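Local atomic coordinates of protein (7,8-dihydro-6-hydroxymethylpterin-pyrophosphokinase) (Haemophilus influenzae, PDB entry 1CBK), a protein that catalyses the transfer of pyrophosphate from ATP to 6-hydroxymethyl-7,8-dihydropterin, a step in the biosynthesis of folate. Residues A[9-14]-A[89-94]; A[76-81]-A[93-98]; A[39-44]-A[125-130]; A[3-8]-A[56-61]. All coordinates share one frame; numbering follows the deposited sequence.

Contact 1. Residues A[9-14]-A[89-94]; sequences GSNLNT and WGERTL. With ROI (7,8-dihydro-7,7-dimethyl-6-hydroxypterin), chain D; SO4 (sulfate ion), chain C.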
# COMPACT_ATOMS: atom_id res chain seq x y z
N GLY A 9 -4.61 -10.42 10.47
CA GLY A 9 -4.91 -9.20 11.20
C GLY A 9 -6.35 -9.18 11.67
O GLY A 9 -7.20 -9.82 11.05
N SER A 10 -6.63 -8.49 12.77
CA SER A 10 -8.00 -8.40 13.30
C SER A 10 -8.09 -7.29 14.30
O SER A 10 -7.12 -7.03 15.01
CB SER A 10 -8.40 -9.71 14.02
OG SER A 10 -9.61 -9.57 14.78
N ASN A 11 -9.22 -6.60 14.34
CA ASN A 11 -9.40 -5.56 15.36
C ASN A 11 -10.85 -5.58 15.89
O ASN A 11 -11.29 -4.62 16.53
CB ASN A 11 -9.01 -4.14 14.88
CG ASN A 11 -10.04 -3.50 13.97
OD1 ASN A 11 -10.78 -4.17 13.24
ND2 ASN A 11 -10.04 -2.18 13.94
N LEU A 12 -11.55 -6.70 15.71
CA LEU A 12 -12.94 -6.79 16.12
C LEU A 12 -13.29 -8.15 16.72
O LEU A 12 -12.78 -9.19 16.28
CB LEU A 12 -13.84 -6.52 14.89
CG LEU A 12 -14.96 -5.48 14.79
CD1 LEU A 12 -16.00 -5.99 13.81
CD2 LEU A 12 -15.63 -5.18 16.13
N ASN A 13 -14.13 -8.14 17.75
CA ASN A 13 -14.59 -9.36 18.42
C ASN A 13 -13.47 -10.27 18.93
O ASN A 13 -13.38 -11.44 18.54
CB ASN A 13 -15.54 -10.15 17.50
CG ASN A 13 -16.84 -9.40 17.19
OD1 ASN A 13 -17.17 -8.40 17.83
ND2 ASN A 13 -17.59 -9.91 16.21
N THR A 14 -12.68 -9.72 19.84
CA THR A 14 -11.56 -10.42 20.46
C THR A 14 -10.50 -10.87 19.44
O THR A 14 -10.36 -12.05 19.14
CB THR A 14 -12.07 -11.60 21.35
OG1 THR A 14 -13.20 -11.16 22.11
CG2 THR A 14 -10.99 -12.05 22.32
N TRP A 89 -11.43 0.15 4.89
CA TRP A 89 -10.33 0.62 5.73
C TRP A 89 -10.67 0.59 7.20
O TRP A 89 -9.86 1.05 8.02
CB TRP A 89 -9.87 2.04 5.36
CG TRP A 89 -9.44 2.20 3.97
CD1 TRP A 89 -10.11 2.86 2.99
CD2 TRP A 89 -8.21 1.75 3.39
NE1 TRP A 89 -9.37 2.85 1.82
CE2 TRP A 89 -8.19 2.17 2.05
CE3 TRP A 89 -7.11 1.02 3.88
CZ2 TRP A 89 -7.13 1.91 1.18
CZ3 TRP A 89 -6.04 0.76 3.01
CH2 TRP A 89 -6.06 1.21 1.68
N GLY A 90 -11.82 0.02 7.56
CA GLY A 90 -12.22 -0.02 8.96
C GLY A 90 -12.16 -1.39 9.62
O GLY A 90 -11.47 -2.31 9.14
N GLU A 91 -12.98 -1.55 10.66
CA GLU A 91 -13.07 -2.76 11.47
C GLU A 91 -13.37 -4.08 10.74
O GLU A 91 -14.25 -4.15 9.91
CB GLU A 91 -14.11 -2.57 12.59
CG GLU A 91 -13.93 -1.31 13.45
CD GLU A 91 -14.59 -0.05 12.88
OE1 GLU A 91 -15.09 -0.03 11.74
OE2 GLU A 91 -14.60 0.96 13.62
N ARG A 92 -12.66 -5.14 11.12
CA ARG A 92 -12.85 -6.46 10.53
C ARG A 92 -12.46 -7.49 11.59
O ARG A 92 -11.49 -7.30 12.32
CB ARG A 92 -11.96 -6.64 9.29
CG ARG A 92 -10.46 -6.57 9.65
CD ARG A 92 -9.64 -6.00 8.53
NE ARG A 92 -10.17 -4.71 8.13
CZ ARG A 92 -10.45 -4.40 6.87
NH1 ARG A 92 -10.20 -5.27 5.89
NH2 ARG A 92 -10.95 -3.20 6.59
N THR A 93 -13.21 -8.58 11.68
CA THR A 93 -12.91 -9.63 12.65
C THR A 93 -11.67 -10.44 12.26
O THR A 93 -10.99 -10.98 13.12
CB THR A 93 -14.11 -10.58 12.82
OG1 THR A 93 -14.47 -11.09 11.54
CG2 THR A 93 -15.33 -9.83 13.42
N LEU A 94 -11.37 -10.52 10.96
CA LEU A 94 -10.22 -11.28 10.48
C LEU A 94 -9.92 -11.09 8.99
O LEU A 94 -10.82 -11.04 8.16
CB LEU A 94 -10.45 -12.80 10.70
CG LEU A 94 -9.36 -13.78 10.23
CD1 LEU A 94 -8.20 -13.78 11.22
CD2 LEU A 94 -9.94 -15.18 10.10
N1 ROI D . -4.23 -1.64 10.32
C2 ROI D . -3.44 -2.45 11.11
N2 ROI D . -2.69 -1.86 12.08
N3 ROI D . -3.38 -3.80 10.95
C4 ROI D . -4.09 -4.44 9.99
O4 ROI D . -4.07 -5.67 9.87
C4A ROI D . -4.89 -3.66 9.10
N5 ROI D . -5.57 -4.23 8.15
C6 ROI D . -6.37 -3.54 7.26
C7 ROI D . -6.33 -1.99 7.27
C16 ROI D . -5.38 -1.45 6.13
C15 ROI D . -7.75 -1.41 7.16
N8 ROI D . -5.72 -1.44 8.51
C8A ROI D . -4.92 -2.20 9.34
O9 ROI D . -7.07 -4.27 6.48
S SO4 C . -10.87 -3.11 2.83
O1 SO4 C . -9.76 -2.41 1.95
O2 SO4 C . -10.45 -4.65 3.14
O3 SO4 C . -10.97 -2.29 4.07
O4 SO4 C . -12.30 -3.14 2.07
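Asn11 and Arg92 are tied by two reciprocal hydrogen bonds. Asn11 N donates almost straight (176°) to Arg92 O at 3.1 Å, and Arg92 N returns a bond to Asn11 OD1 at 3.0 Å. Asparagine suits this turn because its short amide copies a backbone carbonyl, while ND2 reaches Pro52 O. Nearby, Ser10 OG donates to Thr93 O at 2.6 Å from above the carbonyl plane, and Leu12 CG packs against Glu91 CB, the two chains crossing at a slant.

The Arg92 side chain leaves in the other direction. CB points away from 9-14, CG still passes near Asn11 OD1, and CD approaches O9 of the bound pterin. Bends at chi2 and chi3 carry CD and NE round, and NE and NH2 grip Gly90 O side-on, at 2.9 and 2.8 Å, with that oxygen in the guanidinium plane. At the tip NH1 meets sulfate O2 at 2.8 Å, and NH2 meets sulfate O3 at 2.7 Å. Pterin O9 lies over one guanidinium face, toward its rim. The guanidinium is held by Gly90 O, Tyr54 and Asp95; the sulfate probably came from the crystallisation liquor, but its position beside the pterin is consistent with a place for phosphate groups of ATP.

Contact 2. Residues A[76-81]-A[93-98]; sequences RIENEQ and TLDLDI
Thr93 reaches Gln81 through a water, which donates to Gln81 O and accepts from Thr93 OG1, at 2.8 and 2.7 Å; the threonine hydroxyl also bonds to Val84 N. Leu94, next in the chain, meets Gln81 directly, turning its CD2 methyl against Gln81 CD, 3.8 Å away, the two side chains crossing at about a right angle. Leucine suits the place, its branched end also touching Ala22 of helix 15-27.

Asp95 starts away from the helix, yet its OD1 swings back to 4.0 Å from Glu78 OE2. Two like charges so close would be expected to repel if both are ionised; a water that donates to both oxygens, weakly to OD1, and a salt bridge from Arg83 to Asp95 OD1 probably ease this. OD2 of Asp95, in turn, pairs with Arg92 of the pterin pocket.

The chain has the beta-alpha-beta-beta-alpha-beta order of a ferredoxin-like fold. Here the end of its second helix, 76-80, runs antiparallel (179°) to 95-98 of the fourth core strand. Asp95 and Asp97 pair with strand 2-10, and Leu96 N, on the other side of the strand, donates to Glu78 OE2 at 3.0 Å and 158°, meeting it on the anti side. Glutamate is long enough to reach across from the helix, its chain extended beyond CG and sliding past Leu96 in the opposite direction. Leu96 CD1 finally touches Ile77 CG2 at 3.9 Å, under the helix, where branched apolar chains form the layer above the sheet.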
# COMPACT_ATOMS: atom_id res chain seq x y z
N ARG A 76 -12.35 -19.82 2.83
CA ARG A 76 -13.28 -20.73 3.51
C ARG A 76 -13.13 -20.57 5.02
O ARG A 76 -14.13 -20.51 5.73
CB ARG A 76 -12.98 -22.17 3.11
CG ARG A 76 -13.87 -23.22 3.74
CD ARG A 76 -13.56 -24.57 3.14
NE ARG A 76 -14.05 -25.67 3.96
CZ ARG A 76 -13.26 -26.54 4.61
NH1 ARG A 76 -11.94 -26.42 4.53
NH2 ARG A 76 -13.80 -27.52 5.33
N ILE A 77 -11.89 -20.45 5.49
CA ILE A 77 -11.63 -20.26 6.90
C ILE A 77 -12.25 -18.93 7.37
O ILE A 77 -12.86 -18.88 8.43
CB ILE A 77 -10.12 -20.32 7.23
CG1 ILE A 77 -9.63 -21.76 7.12
CG2 ILE A 77 -9.83 -19.72 8.63
CD1 ILE A 77 -8.10 -21.90 7.09
N GLU A 78 -12.07 -17.86 6.59
CA GLU A 78 -12.64 -16.55 6.95
C GLU A 78 -14.19 -16.66 7.01
O GLU A 78 -14.82 -16.15 7.94
CB GLU A 78 -12.25 -15.48 5.92
CG GLU A 78 -10.78 -15.10 5.89
CD GLU A 78 -10.47 -14.06 4.83
OE1 GLU A 78 -11.03 -14.12 3.73
OE2 GLU A 78 -9.65 -13.17 5.10
N ASN A 79 -14.77 -17.36 6.04
CA ASN A 79 -16.23 -17.53 5.99
C ASN A 79 -16.78 -18.34 7.16
O ASN A 79 -17.74 -17.93 7.83
CB ASN A 79 -16.64 -18.16 4.66
CG ASN A 79 -16.54 -17.18 3.50
OD1 ASN A 79 -16.84 -15.99 3.65
ND2 ASN A 79 -16.14 -17.67 2.32
N GLU A 80 -16.14 -19.46 7.46
CA GLU A 80 -16.58 -20.33 8.55
C GLU A 80 -16.29 -19.71 9.92
O GLU A 80 -16.88 -20.10 10.93
CB GLU A 80 -15.96 -21.72 8.39
CG GLU A 80 -16.33 -22.39 7.04
CD GLU A 80 -15.94 -23.86 6.96
OE1 GLU A 80 -15.11 -24.32 7.76
OE2 GLU A 80 -16.47 -24.57 6.07
N GLN A 81 -15.41 -18.70 9.94
CA GLN A 81 -15.09 -18.01 11.18
C GLN A 81 -16.00 -16.76 11.29
O GLN A 81 -15.85 -15.93 12.19
CB GLN A 81 -13.59 -17.63 11.24
CG GLN A 81 -13.15 -17.30 12.66
CD GLN A 81 -11.65 -17.25 12.85
OE1 GLN A 81 -11.12 -16.30 13.42
NE2 GLN A 81 -10.96 -18.30 12.43
N THR A 93 -13.21 -8.58 11.68
CA THR A 93 -12.91 -9.63 12.65
C THR A 93 -11.67 -10.44 12.26
O THR A 93 -10.99 -10.98 13.12
CB THR A 93 -14.11 -10.58 12.82
OG1 THR A 93 -14.47 -11.09 11.54
CG2 THR A 93 -15.33 -9.83 13.42
N LEU A 94 -11.37 -10.52 10.96
CA LEU A 94 -10.22 -11.28 10.48
C LEU A 94 -9.92 -11.09 8.99
O LEU A 94 -10.82 -11.04 8.16
CB LEU A 94 -10.45 -12.80 10.70
CG LEU A 94 -9.36 -13.78 10.23
CD1 LEU A 94 -8.20 -13.78 11.22
CD2 LEU A 94 -9.94 -15.18 10.10
N ASP A 95 -8.63 -10.99 8.67
CA ASP A 95 -8.15 -10.90 7.30
C ASP A 95 -6.94 -11.85 7.22
O ASP A 95 -6.07 -11.79 8.08
CB ASP A 95 -7.66 -9.48 6.94
CG ASP A 95 -8.69 -8.69 6.15
OD1 ASP A 95 -9.78 -9.20 5.89
OD2 ASP A 95 -8.39 -7.53 5.80
N LEU A 96 -6.95 -12.76 6.24
CA LEU A 96 -5.86 -13.71 5.99
C LEU A 96 -5.37 -13.32 4.60
O LEU A 96 -6.16 -13.24 3.68
CB LEU A 96 -6.38 -15.15 5.96
CG LEU A 96 -6.99 -15.64 7.28
CD1 LEU A 96 -7.39 -17.11 7.16
CD2 LEU A 96 -5.98 -15.44 8.41
N ASP A 97 -4.07 -13.06 4.45
CA ASP A 97 -3.52 -12.65 3.15
C ASP A 97 -2.25 -13.44 2.78
O ASP A 97 -1.35 -13.58 3.61
CB ASP A 97 -3.14 -11.15 3.17
CG ASP A 97 -4.36 -10.24 3.21
OD1 ASP A 97 -5.22 -10.34 2.31
OD2 ASP A 97 -4.43 -9.40 4.13
N ILE A 98 -2.18 -13.96 1.56
CA ILE A 98 -0.98 -14.68 1.13
C ILE A 98 0.07 -13.62 0.75
O ILE A 98 -0.12 -12.85 -0.18
CB ILE A 98 -1.24 -15.57 -0.11
CG1 ILE A 98 -2.35 -16.59 0.15
CG2 ILE A 98 0.06 -16.32 -0.46
CD1 ILE A 98 -2.98 -17.17 -1.11
O HOH W 1 -9.11 -10.86 3.58
O HOH W 2 -8.43 -14.59 2.06
O HOH W 3 -14.16 -13.71 12.18

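Contact 3. Residues A[39-44]-A[125-130]; sequences SFYKSK and IVPLFE. With ROI (7,8-dihydro-7,7-dimethyl-6-hydroxypterin), chain D.
Glu130 OE1 takes two approaches from the segment 39-44. Ser39 N donates to it at 2.9 Å, nearly straight (169°) and from above the carboxylate plane. Tyr41 OH also lies 2.9 Å from Glu130 OE1, a weak bond that is not settled, since its proton has another acceptor within reach. The second oxygen is held too: Ser39 OG donates at 2.7 Å to the syn lone pair of Glu130 OE2. A serine whose backbone and hydroxyl both donate therefore clasps the whole carboxylate. Glu130 can present it because CG stands anti to the backbone N (chi1 178°) and the chain stays extended beyond that atom. A long, weak ion pair with Lys157 adds a positive charge nearby.

In this ferredoxin-like alpha+beta fold, helix 122-131 lies on the face of the sheet turned away from helices 15-27 and 67-80. Its part 125-130 runs roughly antiparallel to strand 41-43, the two axes 10.9 Å apart at closest approach.

Tyr41 lies between strand and helix. Its CD1 touches Pro127 CG at 3.8 Å, while CE2, across the ring, meets Val126 CG1 at 4.0 Å, valine and ring crossing at about a right angle. Glu130 OE1 lies at the ring edge, in its plane, with the carboxylate turned 73° from the ring. Tyrosine suits the place, having apolar flanks for the helix and a hydroxyl tip for the acid. Pro127 lacks an N-H, and the helix kinks there. At the end of the strand and just beyond it, Ser43 OG and Lys44 O accept from pterin N2 at 2.9 and 2.8 Å.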
# COMPACT_ATOMS: atom_id res chain seq x y z
N SER A 39 5.28 -13.52 16.82
CA SER A 39 4.61 -13.02 18.02
C SER A 39 3.39 -12.24 17.51
O SER A 39 3.30 -11.94 16.31
CB SER A 39 5.53 -12.04 18.76
OG SER A 39 6.70 -12.66 19.24
N PHE A 40 2.45 -11.92 18.40
CA PHE A 40 1.26 -11.15 18.06
C PHE A 40 1.62 -9.70 18.40
O PHE A 40 2.14 -9.42 19.50
CB PHE A 40 0.06 -11.60 18.89
CG PHE A 40 -0.59 -12.89 18.42
CD1 PHE A 40 0.06 -13.76 17.55
CD2 PHE A 40 -1.86 -13.25 18.89
CE1 PHE A 40 -0.53 -14.97 17.15
CE2 PHE A 40 -2.47 -14.46 18.51
CZ PHE A 40 -1.80 -15.32 17.64
N TYR A 41 1.35 -8.77 17.48
CA TYR A 41 1.70 -7.37 17.67
C TYR A 41 0.45 -6.52 17.64
O TYR A 41 -0.31 -6.67 16.69
CB TYR A 41 2.62 -6.87 16.54
CG TYR A 41 3.99 -7.51 16.51
CD1 TYR A 41 4.17 -8.78 15.96
CD2 TYR A 41 5.07 -6.87 17.10
CE1 TYR A 41 5.42 -9.40 15.99
CE2 TYR A 41 6.32 -7.48 17.14
CZ TYR A 41 6.48 -8.74 16.60
OH TYR A 41 7.70 -9.37 16.68
N LYS A 42 0.28 -5.65 18.64
CA LYS A 42 -0.85 -4.73 18.71
C LYS A 42 -0.34 -3.47 18.00
O LYS A 42 0.64 -2.85 18.43
CB LYS A 42 -1.23 -4.43 20.16
CG LYS A 42 -2.48 -3.54 20.33
CD LYS A 42 -2.96 -3.59 21.77
CE LYS A 42 -4.30 -2.89 21.98
NZ LYS A 42 -4.15 -1.44 22.30
N SER A 43 -1.01 -3.08 16.93
CA SER A 43 -0.56 -1.95 16.13
C SER A 43 -1.63 -0.91 15.90
O SER A 43 -2.82 -1.22 15.88
CB SER A 43 -0.08 -2.49 14.78
OG SER A 43 -1.14 -3.18 14.11
N LYS A 44 -1.20 0.33 15.69
CA LYS A 44 -2.08 1.46 15.42
C LYS A 44 -2.75 1.19 14.09
O LYS A 44 -2.11 0.69 13.16
CB LYS A 44 -1.22 2.72 15.32
CG LYS A 44 -1.97 4.00 15.05
CD LYS A 44 -1.02 5.19 14.89
CE LYS A 44 -1.75 6.50 15.18
NZ LYS A 44 -0.92 7.70 14.89
N ILE A 125 5.91 -6.42 7.92
CA ILE A 125 7.36 -6.64 7.83
C ILE A 125 8.08 -6.97 9.12
O ILE A 125 9.01 -7.80 9.11
CB ILE A 125 8.07 -5.48 7.10
CG1 ILE A 125 7.58 -5.40 5.64
CG2 ILE A 125 9.63 -5.61 7.17
CD1 ILE A 125 7.93 -6.61 4.77
N VAL A 126 7.68 -6.36 10.23
CA VAL A 126 8.34 -6.65 11.50
C VAL A 126 8.13 -8.13 11.91
O VAL A 126 9.09 -8.80 12.32
CB VAL A 126 7.93 -5.65 12.61
CG1 VAL A 126 8.33 -6.16 13.98
CG2 VAL A 126 8.55 -4.29 12.30
N PRO A 127 6.86 -8.63 11.86
CA PRO A 127 6.58 -10.04 12.21
C PRO A 127 7.27 -11.01 11.21
O PRO A 127 7.77 -12.05 11.61
CB PRO A 127 5.05 -10.15 12.07
CG PRO A 127 4.55 -8.79 12.18
CD PRO A 127 5.63 -7.83 11.77
N LEU A 128 7.25 -10.69 9.92
CA LEU A 128 7.92 -11.54 8.91
C LEU A 128 9.42 -11.66 9.21
O LEU A 128 9.98 -12.75 9.18
CB LEU A 128 7.71 -10.97 7.48
CG LEU A 128 8.28 -11.76 6.28
CD1 LEU A 128 7.74 -13.18 6.27
CD2 LEU A 128 7.93 -11.06 4.98
N PHE A 129 10.06 -10.54 9.54
CA PHE A 129 11.49 -10.50 9.85
C PHE A 129 11.80 -11.35 11.07
O PHE A 129 12.86 -11.98 11.16
CB PHE A 129 11.93 -9.06 10.08
CG PHE A 129 13.36 -8.91 10.50
CD1 PHE A 129 14.40 -9.39 9.70
CD2 PHE A 129 13.69 -8.27 11.69
CE1 PHE A 129 15.75 -9.24 10.07
CE2 PHE A 129 15.02 -8.10 12.08
CZ PHE A 129 16.05 -8.59 11.27
N GLU A 130 10.86 -11.40 12.01
CA GLU A 130 11.05 -12.19 13.23
C GLU A 130 11.16 -13.70 12.92
O GLU A 130 11.92 -14.41 13.55
CB GLU A 130 9.91 -11.92 14.22
CG GLU A 130 9.99 -12.74 15.52
CD GLU A 130 8.76 -12.57 16.41
OE1 GLU A 130 7.70 -12.17 15.89
OE2 GLU A 130 8.85 -12.84 17.64
N1 ROI D . -4.23 -1.64 10.32
C2 ROI D . -3.44 -2.45 11.11
N2 ROI D . -2.69 -1.86 12.08
N3 ROI D . -3.38 -3.80 10.95
C4 ROI D . -4.09 -4.44 9.99
O4 ROI D . -4.07 -5.67 9.87
C4A ROI D . -4.89 -3.66 9.10
N5 ROI D . -5.57 -4.23 8.15
C6 ROI D . -6.37 -3.54 7.26
C7 ROI D . -6.33 -1.99 7.27
C16 ROI D . -5.38 -1.45 6.13
C15 ROI D . -7.75 -1.41 7.16
N8 ROI D . -5.72 -1.44 8.51
C8A ROI D . -4.92 -2.20 9.34
O9 ROI D . -7.07 -4.27 6.48

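Contact 4. Residues A[3-8]-A[56-61]; sequences TAYIAL and NAVAKI. With ROI (7,8-dihydro-7,7-dimethyl-6-hydroxypterin), chain D.
Tyr5 CG stands anti to its carbonyl carbon (chi1 -73°) and Lys60 CG anti to its backbone N (chi1 177°), and the ring and the extended lysine chain lie side by side, pointing the same way. They belong to neighbouring antiparallel strands, 2-10 and 54-63, the two central strands of the four-stranded ferredoxin-like core. Lys60 CG lies 3.7 Å from Tyr5 CE1, so the aliphatic part of the lysine packs on the tyrosine, while a water joins the polar tips, 2.9 Å from Tyr5 OH and 3.0 Å from Lys60 NZ. Val58 CG1 sits at the ring edge.

Three hydrogen-bonded pairs, Ala4 with Ile61, Ile6 with Ala59 and Leu8 with Ala57, tie the backbones by two bonds each. Their side chains share the face under helix 15-27. Ile6 CD1 touches Ile61 CD1 at 3.6 Å, and Leu8 CD1 packs on the CB of small Ala59. Tyr5, Ala7 and Val58 occupy the other face, where helix 122-131 packs.

Towards the pterin the ladder gains a side-chain rung: Leu8 O accepts from Ala57 N and also from Asn56 ND2 at 3.3 Å, tilted from the amide plane. Asparagine suits this place because one amide can both donate and accept: Asn56 ND2 donates to pterin O4 at 2.8 Å, and Asn56 OD1 accepts from pterin N3 at 3.0 Å.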
# COMPACT_ATOMS: atom_id res chain seq x y z
N THR A 3 7.10 -23.11 0.54
CA THR A 3 7.05 -22.35 1.77
C THR A 3 6.27 -21.08 1.44
O THR A 3 6.63 -20.35 0.53
CB THR A 3 8.46 -21.96 2.22
OG1 THR A 3 9.20 -23.15 2.49
CG2 THR A 3 8.43 -21.07 3.46
N ALA A 4 5.17 -20.85 2.16
CA ALA A 4 4.35 -19.67 1.93
C ALA A 4 4.25 -18.89 3.23
O ALA A 4 4.44 -19.43 4.30
CB ALA A 4 2.98 -20.05 1.43
N TYR A 5 3.99 -17.59 3.11
CA TYR A 5 3.87 -16.71 4.27
C TYR A 5 2.48 -16.10 4.22
O TYR A 5 2.04 -15.62 3.16
CB TYR A 5 4.95 -15.64 4.25
CG TYR A 5 6.31 -16.20 4.59
CD1 TYR A 5 6.69 -16.37 5.92
CD2 TYR A 5 7.20 -16.61 3.57
CE1 TYR A 5 7.93 -16.95 6.26
CE2 TYR A 5 8.44 -17.20 3.89
CZ TYR A 5 8.79 -17.36 5.23
OH TYR A 5 9.99 -17.95 5.56
N ILE A 6 1.79 -16.18 5.34
CA ILE A 6 0.43 -15.66 5.47
C ILE A 6 0.36 -14.56 6.53
O ILE A 6 0.88 -14.73 7.64
CB ILE A 6 -0.55 -16.82 5.83
CG1 ILE A 6 -0.52 -17.87 4.71
CG2 ILE A 6 -1.99 -16.29 6.06
CD1 ILE A 6 -1.18 -19.16 5.09
N ALA A 7 -0.24 -13.43 6.17
CA ALA A 7 -0.39 -12.31 7.09
C ALA A 7 -1.79 -12.40 7.70
O ALA A 7 -2.76 -12.72 7.01
CB ALA A 7 -0.23 -10.96 6.33
N LEU A 8 -1.88 -12.18 9.01
CA LEU A 8 -3.17 -12.23 9.71
C LEU A 8 -3.39 -10.92 10.48
O LEU A 8 -2.47 -10.42 11.12
CB LEU A 8 -3.23 -13.40 10.72
CG LEU A 8 -2.93 -14.85 10.31
CD1 LEU A 8 -1.42 -15.11 10.36
CD2 LEU A 8 -3.69 -15.78 11.24
N ASN A 56 -1.81 -8.24 14.93
CA ASN A 56 -1.21 -8.77 13.71
C ASN A 56 -0.18 -9.86 13.92
O ASN A 56 0.50 -9.89 14.94
CB ASN A 56 -0.53 -7.63 12.93
CG ASN A 56 -1.52 -6.71 12.25
OD1 ASN A 56 -1.73 -5.58 12.69
ND2 ASN A 56 -2.10 -7.16 11.15
N ALA A 57 -0.04 -10.73 12.93
CA ALA A 57 0.94 -11.80 12.98
C ALA A 57 1.18 -12.27 11.56
O ALA A 57 0.48 -11.86 10.62
CB ALA A 57 0.46 -12.98 13.87
N VAL A 58 2.21 -13.09 11.40
CA VAL A 58 2.58 -13.68 10.11
C VAL A 58 2.90 -15.14 10.43
O VAL A 58 3.61 -15.42 11.41
CB VAL A 58 3.86 -13.01 9.46
CG1 VAL A 58 4.25 -13.74 8.16
CG2 VAL A 58 3.59 -11.52 9.11
N ALA A 59 2.33 -16.04 9.64
CA ALA A 59 2.55 -17.48 9.81
C ALA A 59 3.32 -18.05 8.62
O ALA A 59 3.15 -17.60 7.48
CB ALA A 59 1.19 -18.19 9.96
N LYS A 60 4.17 -19.04 8.89
CA LYS A 60 4.95 -19.69 7.85
C LYS A 60 4.40 -21.08 7.67
O LYS A 60 4.25 -21.82 8.66
CB LYS A 60 6.42 -19.76 8.28
CG LYS A 60 7.35 -20.50 7.30
CD LYS A 60 8.78 -20.61 7.90
CE LYS A 60 9.69 -21.39 6.98
NZ LYS A 60 11.10 -21.42 7.50
N ILE A 61 4.08 -21.45 6.44
CA ILE A 61 3.56 -22.80 6.17
C ILE A 61 4.32 -23.47 5.02
O ILE A 61 4.98 -22.80 4.24
CB ILE A 61 2.04 -22.81 5.76
CG1 ILE A 61 1.81 -22.00 4.48
CG2 ILE A 61 1.13 -22.35 6.93
CD1 ILE A 61 0.41 -22.20 3.89
N1 ROI D . -4.23 -1.64 10.32
C2 ROI D . -3.44 -2.45 11.11
N2 ROI D . -2.69 -1.86 12.08
N3 ROI D . -3.38 -3.80 10.95
C4 ROI D . -4.09 -4.44 9.99
O4 ROI D . -4.07 -5.67 9.87
C4A ROI D . -4.89 -3.66 9.10
N5 ROI D . -5.57 -4.23 8.15
C6 ROI D . -6.37 -3.54 7.26
C7 ROI D . -6.33 -1.99 7.27
C16 ROI D . -5.38 -1.45 6.13
C15 ROI D . -7.75 -1.41 7.16
N8 ROI D . -5.72 -1.44 8.51
C8A ROI D . -4.92 -2.20 9.34
O9 ROI D . -7.07 -4.27 6.48
O HOH W 4 11.78 -18.54 7.76

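How the contacts relate
All four contacts gather on one antiparallel sheet. Contact 4 forms its middle. The centres of contacts 2 and 4 are about 13 Å apart, contact 2 lying at the 95-101 edge; the centres of contacts 3 and 4 are about 11 Å apart, contact 3 lying on the side of strand 32-43. Contacts 2 and 3 flank the chain's centre, their own centres about 19 Å apart. Contacts 1 and 2 share Thr93 and Leu94, and contacts 1 and 4 share strand 2-10. Along the chain, contact 4 closes before contact 2 opens, whereas contacts 1, 3 and 4 cross one another. Contacts 1, 3 and 4 reach the bound pterin, and Asp95 of contact 2 touches it too, so distant sequence parts assemble its pocket.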